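Local coordinates for protein PrgB (Enterococcus faecalis, PDB 6EVU) that promotes cell aggregation, biofilm formation and conjugation by binding and compacting DNA, this chain being the adhesin domain of the longer cell-wall protein, at residues I26-V31 against T306-Q311; L30-S35 against L117-L122. All coordinates share one frame; numbering follows the deposited sequence.

Contact 1 (I26-V31 against T306-Q311); sequences ISKNLV and TNLNAQ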
ATOM      1  N   ILE A  26     -11.410  -2.711  18.047  1.00 53.73           N
ATOM      2  CA  ILE A  26     -10.132  -3.201  17.544  1.00 50.16           C
ATOM      3  C   ILE A  26      -9.096  -2.962  18.625  1.00 53.09           C
ATOM      4  O   ILE A  26      -8.856  -1.815  19.009  1.00 49.23           O
ATOM      5  CB  ILE A  26      -9.736  -2.479  16.261  1.00 42.00           C
ATOM      6  CG1 ILE A  26     -10.888  -2.494  15.271  1.00 48.63           C
ATOM      7  CG2 ILE A  26      -8.504  -3.146  15.689  1.00 41.24           C
ATOM      8  CD1 ILE A  26     -10.930  -1.238  14.435  1.00 56.32           C
ATOM      9  N   SER A  27      -8.488  -4.024  19.125  1.00 46.79           N
ATOM     10  CA  SER A  27      -7.374  -3.834  20.048  1.00 64.12           C
ATOM     11  C   SER A  27      -6.122  -3.383  19.277  1.00 54.12           C
ATOM     12  O   SER A  27      -5.759  -3.964  18.246  1.00 56.49           O
ATOM     13  CB  SER A  27      -7.101  -5.112  20.849  1.00 73.11           C
ATOM     14  OG  SER A  27      -6.617  -6.171  20.034  1.00 75.38           O
ATOM     15  N   LYS A  28      -5.481  -2.315  19.765  1.00 51.30           N
ATOM     16  CA  LYS A  28      -4.242  -1.829  19.161  1.00 45.46           C
ATOM     17  C   LYS A  28      -3.029  -2.375  19.921  1.00 41.37           C
ATOM     18  O   LYS A  28      -2.229  -1.652  20.503  1.00 48.15           O
ATOM     19  CB  LYS A  28      -4.241  -0.308  19.090  1.00 51.46           C
ATOM     20  CG  LYS A  28      -5.634   0.355  19.139  1.00 63.74           C
ATOM     21  CD  LYS A  28      -6.348   0.501  17.778  1.00 63.85           C
ATOM     22  CE  LYS A  28      -7.466   1.566  17.834  1.00 76.03           C
ATOM     23  NZ  LYS A  28      -7.937   2.056  16.495  1.00 72.07           N
ATOM     24  N   ASN A  29      -2.874  -3.692  19.845  1.00 40.68           N
ATOM     25  CA  ASN A  29      -1.768  -4.358  20.529  1.00 50.70           C
ATOM     26  C   ASN A  29      -0.438  -4.096  19.830  1.00 44.26           C
ATOM     27  O   ASN A  29       0.600  -3.906  20.483  1.00 42.44           O
ATOM     28  CB  ASN A  29      -2.045  -5.859  20.572  1.00 57.54           C
ATOM     29  CG  ASN A  29      -3.511  -6.171  20.812  1.00 63.51           C
ATOM     30  OD1 ASN A  29      -4.241  -6.625  19.911  1.00 60.16           O
ATOM     31  ND2 ASN A  29      -3.954  -5.914  22.038  1.00 54.68           N
ATOM     32  N   LEU A  30      -0.455  -4.105  18.514  1.00 38.23           N
ATOM     33  CA  LEU A  30       0.721  -3.836  17.712  1.00 36.83           C
ATOM     34  C   LEU A  30       0.827  -2.340  17.488  1.00 33.86           C
ATOM     35  O   LEU A  30      -0.140  -1.707  17.040  1.00 36.27           O
ATOM     36  CB  LEU A  30       0.596  -4.550  16.366  1.00 32.85           C
ATOM     37  CG  LEU A  30       1.722  -4.229  15.381  1.00 30.18           C
ATOM     38  CD1 LEU A  30       3.048  -4.819  15.908  1.00 30.28           C
ATOM     39  CD2 LEU A  30       1.374  -4.734  13.950  1.00 33.70           C
ATOM     40  N   VAL A  31       1.978  -1.770  17.831  1.00 32.05           N
ATOM     41  CA  VAL A  31       2.275  -0.360  17.599  1.00 33.57           C
ATOM     42  C   VAL A  31       3.352  -0.275  16.518  1.00 32.37           C
ATOM     43  O   VAL A  31       4.516  -0.616  16.756  1.00 34.33           O
ATOM     44  CB  VAL A  31       2.733   0.331  18.890  1.00 41.03           C
ATOM     45  CG1 VAL A  31       2.976   1.865  18.664  1.00 39.77           C
ATOM     46  CG2 VAL A  31       1.712   0.050  20.053  1.00 38.99           C
ATOM     47  N   THR A 306      -0.068   1.352  11.883  1.00 31.65           N
ATOM     48  CA  THR A 306      -1.132   0.847  12.736  1.00 34.99           C
ATOM     49  C   THR A 306      -2.085   1.956  13.148  1.00 38.45           C
ATOM     50  O   THR A 306      -2.853   1.783  14.107  1.00 37.21           O
ATOM     51  CB  THR A 306      -0.559   0.169  13.989  1.00 33.38           C
ATOM     52  OG1 THR A 306       0.308   1.093  14.680  1.00 35.02           O
ATOM     53  CG2 THR A 306       0.121  -1.099  13.646  1.00 33.06           C
ATOM     54  N   ASN A 307      -2.028   3.088  12.456  1.00 39.25           N
ATOM     55  CA  ASN A 307      -2.918   4.233  12.676  1.00 37.87           C
ATOM     56  C   ASN A 307      -4.218   3.983  11.928  1.00 42.85           C
ATOM     57  O   ASN A 307      -4.367   4.349  10.754  1.00 42.10           O
ATOM     58  CB  ASN A 307      -2.235   5.497  12.175  1.00 45.42           C
ATOM     59  CG  ASN A 307      -1.180   6.016  13.138  1.00 67.97           C
ATOM     60  OD1 ASN A 307      -0.009   6.202  12.759  1.00 64.77           O
ATOM     61  ND2 ASN A 307      -1.594   6.296  14.389  1.00 80.32           N
ATOM     62  N   LEU A 308      -5.144   3.287  12.579  1.00 44.05           N
ATOM     63  CA  LEU A 308      -6.388   2.912  11.934  1.00 40.25           C
ATOM     64  C   LEU A 308      -7.298   4.123  11.884  1.00 45.42           C
ATOM     65  O   LEU A 308      -7.418   4.878  12.862  1.00 49.62           O
ATOM     66  CB  LEU A 308      -7.083   1.764  12.692  1.00 44.18           C
ATOM     67  CG  LEU A 308      -6.197   0.636  13.221  1.00 36.10           C
ATOM     68  CD1 LEU A 308      -7.007  -0.453  13.928  1.00 38.27           C
ATOM     69  CD2 LEU A 308      -5.474   0.064  12.020  1.00 37.50           C
ATOM     70  N   ASN A 309      -8.003   4.286  10.768  1.00 46.20           N
ATOM     71  CA  ASN A 309      -9.014   5.338  10.717  1.00 47.92           C
ATOM     72  C   ASN A 309     -10.361   4.896  11.289  1.00 46.32           C
ATOM     73  O   ASN A 309     -11.415   5.486  10.953  1.00 53.07           O
ATOM     74  CB  ASN A 309      -9.137   5.860   9.289  1.00 53.95           C
ATOM     75  CG  ASN A 309      -7.901   6.623   8.869  1.00 59.07           C
ATOM     76  OD1 ASN A 309      -7.453   7.514   9.593  1.00 63.07           O
ATOM     77  ND2 ASN A 309      -7.338   6.279   7.721  1.00 63.19           N
ATOM     78  N   ALA A 310     -10.350   3.931  12.220  1.00 47.85           N
ATOM     79  CA  ALA A 310     -11.542   3.535  12.952  1.00 46.90           C
ATOM     80  C   ALA A 310     -11.148   3.027  14.340  1.00 53.30           C
ATOM     81  O   ALA A 310      -9.965   2.875  14.661  1.00 67.76           O
ATOM     82  CB  ALA A 310     -12.337   2.478  12.181  1.00 56.17           C
ATOM     83  N   GLN A 311     -12.157   2.772  15.171  1.00 49.41           N
ATOM     84  CA  GLN A 311     -11.944   2.163  16.474  1.00 49.02           C
ATOM     85  C   GLN A 311     -12.608   0.810  16.585  1.00 59.12           C
ATOM     86  O   GLN A 311     -12.316   0.062  17.528  1.00 62.89           O
ATOM     87  CB  GLN A 311     -12.487   3.062  17.603  1.00 68.25           C
ATOM     88  CG  GLN A 311     -12.285   4.547  17.352  1.00 82.61           C
ATOM     89  CD  GLN A 311     -11.172   5.140  18.205  1.00 90.59           C
ATOM     90  OE1 GLN A 311     -10.045   4.626  18.213  1.00 93.02           O
ATOM     91  NE2 GLN A 311     -11.486   6.220  18.938  1.00 83.97           N
TER
HETATM   92  O   HOH W   1      -5.700   3.573  15.434  1.00 49.58           O
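The ammonium group of K28 reaches across to the 306-311 loop, where a water and the carbonyl O of A310 lie close to NZ. Its NZ gives a hydrogen bond of 2.9 Å to the water, which also accepts from the backbone N of L308, bridging the two segments. NZ stands 2.9 Å from the carbonyl O of A310, with OE1 of Q311 farther off and the Q311 side chain crossing that of K28 at about a right angle. The lysine chain bends at chi2 (-87°), then runs extended and meets L308 tip to tip, CD1 of L308 lying 3.7 Å from NZ. Next to it I26 and L308 also reach toward each other tip to tip, CG2 of I26 touching CD1 of L308 at 3.5 Å; both residues pack against A194 of strand 193-197. I26 closes one end of the contact through its backbone: its N donates to the O of Q311 over 3.0 Å in a nearly straight bond (171°), the donor tilted 30° from the carbonyl plane. CD1 of I26 lies against the same peptide group, 3.4 Å from C of Q311. At the other end the side chains of T306 and L30 cross at about a right angle, CG2 of T306 being 3.5 Å from O of L30 and 3.9 Å from CD2 of L30. OG1 of T306 sits between its own backbone N and carbonyl carbon and is hydrogen-bonded to the backbone N of F32. The contact thus joins the run into strand 30-31 to the irregular loop 306-311 of the adhesin domain; the lysine ammonium lies where the water and the A310 carbonyl oxygen could offset its charge, with methyl packing beside it.

Contact 2 (L30-S35 against L117-L122); sequences LVFDQS and LNASYL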
ATOM      1  N   LEU A  30      -0.455  -4.105  18.514  1.00 38.23           N
ATOM      2  CA  LEU A  30       0.721  -3.836  17.712  1.00 36.83           C
ATOM      3  C   LEU A  30       0.827  -2.340  17.488  1.00 33.86           C
ATOM      4  O   LEU A  30      -0.140  -1.707  17.040  1.00 36.27           O
ATOM      5  CB  LEU A  30       0.596  -4.550  16.366  1.00 32.85           C
ATOM      6  CG  LEU A  30       1.722  -4.229  15.381  1.00 30.18           C
ATOM      7  CD1 LEU A  30       3.048  -4.819  15.908  1.00 30.28           C
ATOM      8  CD2 LEU A  30       1.374  -4.734  13.950  1.00 33.70           C
ATOM      9  N   VAL A  31       1.978  -1.770  17.831  1.00 32.05           N
ATOM     10  CA  VAL A  31       2.275  -0.360  17.599  1.00 33.57           C
ATOM     11  C   VAL A  31       3.352  -0.275  16.518  1.00 32.37           C
ATOM     12  O   VAL A  31       4.516  -0.616  16.756  1.00 34.33           O
ATOM     13  CB  VAL A  31       2.733   0.331  18.890  1.00 41.03           C
ATOM     14  CG1 VAL A  31       2.976   1.865  18.664  1.00 39.77           C
ATOM     15  CG2 VAL A  31       1.712   0.050  20.053  1.00 38.99           C
ATOM     16  N   PHE A  32       2.971   0.258  15.359  1.00 32.56           N
ATOM     17  CA  PHE A  32       3.900   0.440  14.258  1.00 33.72           C
ATOM     18  C   PHE A  32       3.447   1.718  13.550  1.00 31.57           C
ATOM     19  O   PHE A  32       2.723   1.724  12.558  1.00 33.82           O
ATOM     20  CB  PHE A  32       3.951  -0.778  13.326  1.00 28.72           C
ATOM     21  CG  PHE A  32       5.235  -0.832  12.542  1.00 31.01           C
ATOM     22  CD1 PHE A  32       6.300  -1.528  13.031  1.00 31.65           C
ATOM     23  CD2 PHE A  32       5.400  -0.125  11.369  1.00 28.23           C
ATOM     24  CE1 PHE A  32       7.506  -1.538  12.327  1.00 30.67           C
ATOM     25  CE2 PHE A  32       6.608  -0.154  10.663  1.00 31.83           C
ATOM     26  CZ  PHE A  32       7.633  -0.845  11.159  1.00 29.22           C
ATOM     27  N   ASP A  33       3.917   2.841  14.060  1.00 33.39           N
ATOM     28  CA  ASP A  33       3.416   4.157  13.657  1.00 36.85           C
ATOM     29  C   ASP A  33       4.559   5.155  13.831  1.00 37.76           C
ATOM     30  O   ASP A  33       5.695   4.764  14.086  1.00 37.18           O
ATOM     31  CB  ASP A  33       2.160   4.507  14.463  1.00 38.81           C
ATOM     32  CG  ASP A  33       2.417   4.548  15.957  1.00 40.49           C
ATOM     33  OD1 ASP A  33       3.550   4.773  16.392  1.00 41.26           O
ATOM     34  OD2 ASP A  33       1.438   4.338  16.699  1.00 45.18           O
ATOM     35  N   GLN A  34       4.270   6.469  13.726  1.00 39.90           N
ATOM     36  CA  GLN A  34       5.374   7.430  13.768  1.00 40.68           C
ATOM     37  C   GLN A  34       6.177   7.343  15.075  1.00 41.85           C
ATOM     38  O   GLN A  34       7.371   7.685  15.109  1.00 42.69           O
ATOM     39  CB  GLN A  34       4.847   8.868  13.607  1.00 55.41           C
ATOM     40  CG  GLN A  34       5.800   9.858  12.902  1.00 59.09           C
ATOM     41  CD  GLN A  34       6.404   9.333  11.588  1.00 74.37           C
ATOM     42  OE1 GLN A  34       7.614   9.121  11.478  1.00 76.49           O
ATOM     43  NE2 GLN A  34       5.543   9.102  10.587  1.00 74.35           N
ATOM     44  N   SER A  35       5.535   6.939  16.166  1.00 44.37           N
ATOM     45  CA  SER A  35       6.218   6.853  17.446  1.00 44.60           C
ATOM     46  C   SER A  35       7.363   5.845  17.486  1.00 43.30           C
ATOM     47  O   SER A  35       8.133   5.839  18.461  1.00 45.03           O
ATOM     48  CB  SER A  35       5.184   6.537  18.553  1.00 45.59           C
ATOM     49  OG  SER A  35       4.757   5.194  18.506  1.00 43.26           O
ATOM     50  N   LEU A 117      14.500   0.332  15.152  1.00 39.24           N
ATOM     51  CA  LEU A 117      13.117   0.675  15.454  1.00 35.85           C
ATOM     52  C   LEU A 117      12.827   0.658  16.949  1.00 41.90           C
ATOM     53  O   LEU A 117      13.515   0.016  17.744  1.00 42.56           O
ATOM     54  CB  LEU A 117      12.166  -0.331  14.803  1.00 33.60           C
ATOM     55  CG  LEU A 117      12.347  -0.553  13.316  1.00 32.26           C
ATOM     56  CD1 LEU A 117      11.400  -1.690  12.825  1.00 32.13           C
ATOM     57  CD2 LEU A 117      12.110   0.727  12.585  1.00 38.52           C
ATOM     58  N   ASN A 118      11.734   1.315  17.320  1.00 39.81           N
ATOM     59  CA  ASN A 118      11.233   1.210  18.685  1.00 40.17           C
ATOM     60  C   ASN A 118       9.733   0.942  18.663  1.00 44.05           C
ATOM     61  O   ASN A 118       8.916   1.658  19.242  1.00 43.59           O
ATOM     62  CB  ASN A 118      11.619   2.456  19.482  1.00 49.32           C
ATOM     63  CG  ASN A 118      11.209   2.351  20.928  1.00 53.35           C
ATOM     64  OD1 ASN A 118      11.378   1.298  21.534  1.00 49.45           O
ATOM     65  ND2 ASN A 118      10.746   3.447  21.505  1.00 57.05           N
ATOM     66  N   ALA A 119       9.362  -0.095  17.928  1.00 37.13           N
ATOM     67  CA  ALA A 119       7.994  -0.573  17.831  1.00 38.66           C
ATOM     68  C   ALA A 119       7.723  -1.526  18.987  1.00 37.02           C
ATOM     69  O   ALA A 119       8.595  -1.780  19.831  1.00 40.45           O
ATOM     70  CB  ALA A 119       7.777  -1.223  16.469  1.00 37.84           C
ATOM     71  N   SER A 120       6.488  -2.012  19.081  1.00 39.48           N
ATOM     72  CA  SER A 120       6.161  -2.891  20.201  1.00 41.61           C
ATOM     73  C   SER A 120       4.938  -3.730  19.903  1.00 40.29           C
ATOM     74  O   SER A 120       4.124  -3.409  19.039  1.00 38.59           O
ATOM     75  CB  SER A 120       5.904  -2.135  21.504  1.00 42.93           C
ATOM     76  OG  SER A 120       4.903  -1.131  21.361  1.00 44.03           O
ATOM     77  N   TYR A 121       4.798  -4.785  20.690  1.00 44.11           N
ATOM     78  CA  TYR A 121       3.585  -5.599  20.633  1.00 41.38           C
ATOM     79  C   TYR A 121       3.385  -6.096  22.043  1.00 48.07           C
ATOM     80  O   TYR A 121       4.220  -6.858  22.542  1.00 42.49           O
ATOM     81  CB  TYR A 121       3.688  -6.756  19.661  1.00 41.73           C
ATOM     82  CG  TYR A 121       2.546  -7.730  19.812  1.00 38.87           C
ATOM     83  CD1 TYR A 121       1.259  -7.386  19.401  1.00 43.51           C
ATOM     84  CD2 TYR A 121       2.745  -8.983  20.379  1.00 38.54           C
ATOM     85  CE1 TYR A 121       0.200  -8.297  19.507  1.00 37.47           C
ATOM     86  CE2 TYR A 121       1.686  -9.888  20.533  1.00 41.78           C
ATOM     87  CZ  TYR A 121       0.420  -9.524  20.121  1.00 40.57           C
ATOM     88  OH  TYR A 121      -0.618 -10.396  20.251  1.00 39.82           O
ATOM     89  N   LEU A 122       2.308  -5.637  22.674  1.00 45.83           N
ATOM     90  CA  LEU A 122       2.043  -5.924  24.066  1.00 48.77           C
ATOM     91  C   LEU A 122       3.292  -5.688  24.924  1.00 51.43           C
ATOM     92  O   LEU A 122       3.705  -6.540  25.710  1.00 50.43           O
ATOM     93  CB  LEU A 122       1.533  -7.355  24.240  1.00 42.78           C
ATOM     94  CG  LEU A 122       0.338  -7.865  23.433  1.00 48.75           C
ATOM     95  CD1 LEU A 122       0.162  -9.362  23.591  1.00 47.76           C
ATOM     96  CD2 LEU A 122      -0.895  -7.161  23.902  1.00 59.58           C
TER
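Strands 30-31 and 119-121 form a short antiparallel pair in the larger of the domain's two sheets, where V31 and S120 are the hydrogen-bonded partners. The N of V31 donates to O of S120 over 3.0 Å in an almost linear bond (176°), while the return bond from N of S120 to O of V31 is weak at 3.4 Å. On the face carrying these side chains, OG of S120 packs 3.6 Å from both CB and CG2 of V31. L30 and Y121 are the adjoining non-hydrogen-bonded pair, their side chains on the other face, and the backbone of L30 meets the edge of the tyrosine ring at CD1. In this antigen I/II family adhesin, strand 119-121 also pairs with strand 124-137, which places strand 30-31 beside that antiparallel hairpin. Beyond the pairing, CB of A119 fits 3.3 Å from O of V31 and 3.8 Å from CD1 of F32. With CG anti to the backbone N (chi1 -158°), the F32 ring extends to L117, whose CD1 meets its edge 3.9 Å from CE1; F131 and F177 also touch it. The OH of Y121 is hydrogen-bonded to O of S191 and N of D188, and its ring meets F193 edge-to-face.

From the N terminus, the chain enters contact 1 at I26 and passes through L30 and V31, which both contacts share, directly into contact 2. Contact 2 closes the shorter loop, its partner 117-122 returning after 81 intervening residues; contact 1 waits for 306-311, 274 residues on, near the C terminus. The loop of contact 2 therefore nests within that of contact 1. Their centres lie about 11 Å apart, and the segments touch directly: O of N29 probably accepts a hydrogen bond from N of L122, and CB of N29 touches CE1 of Y121. Together they tie the C-terminal loop before strand 312-313 to strands 30-31 and 119-121 of the larger sheet.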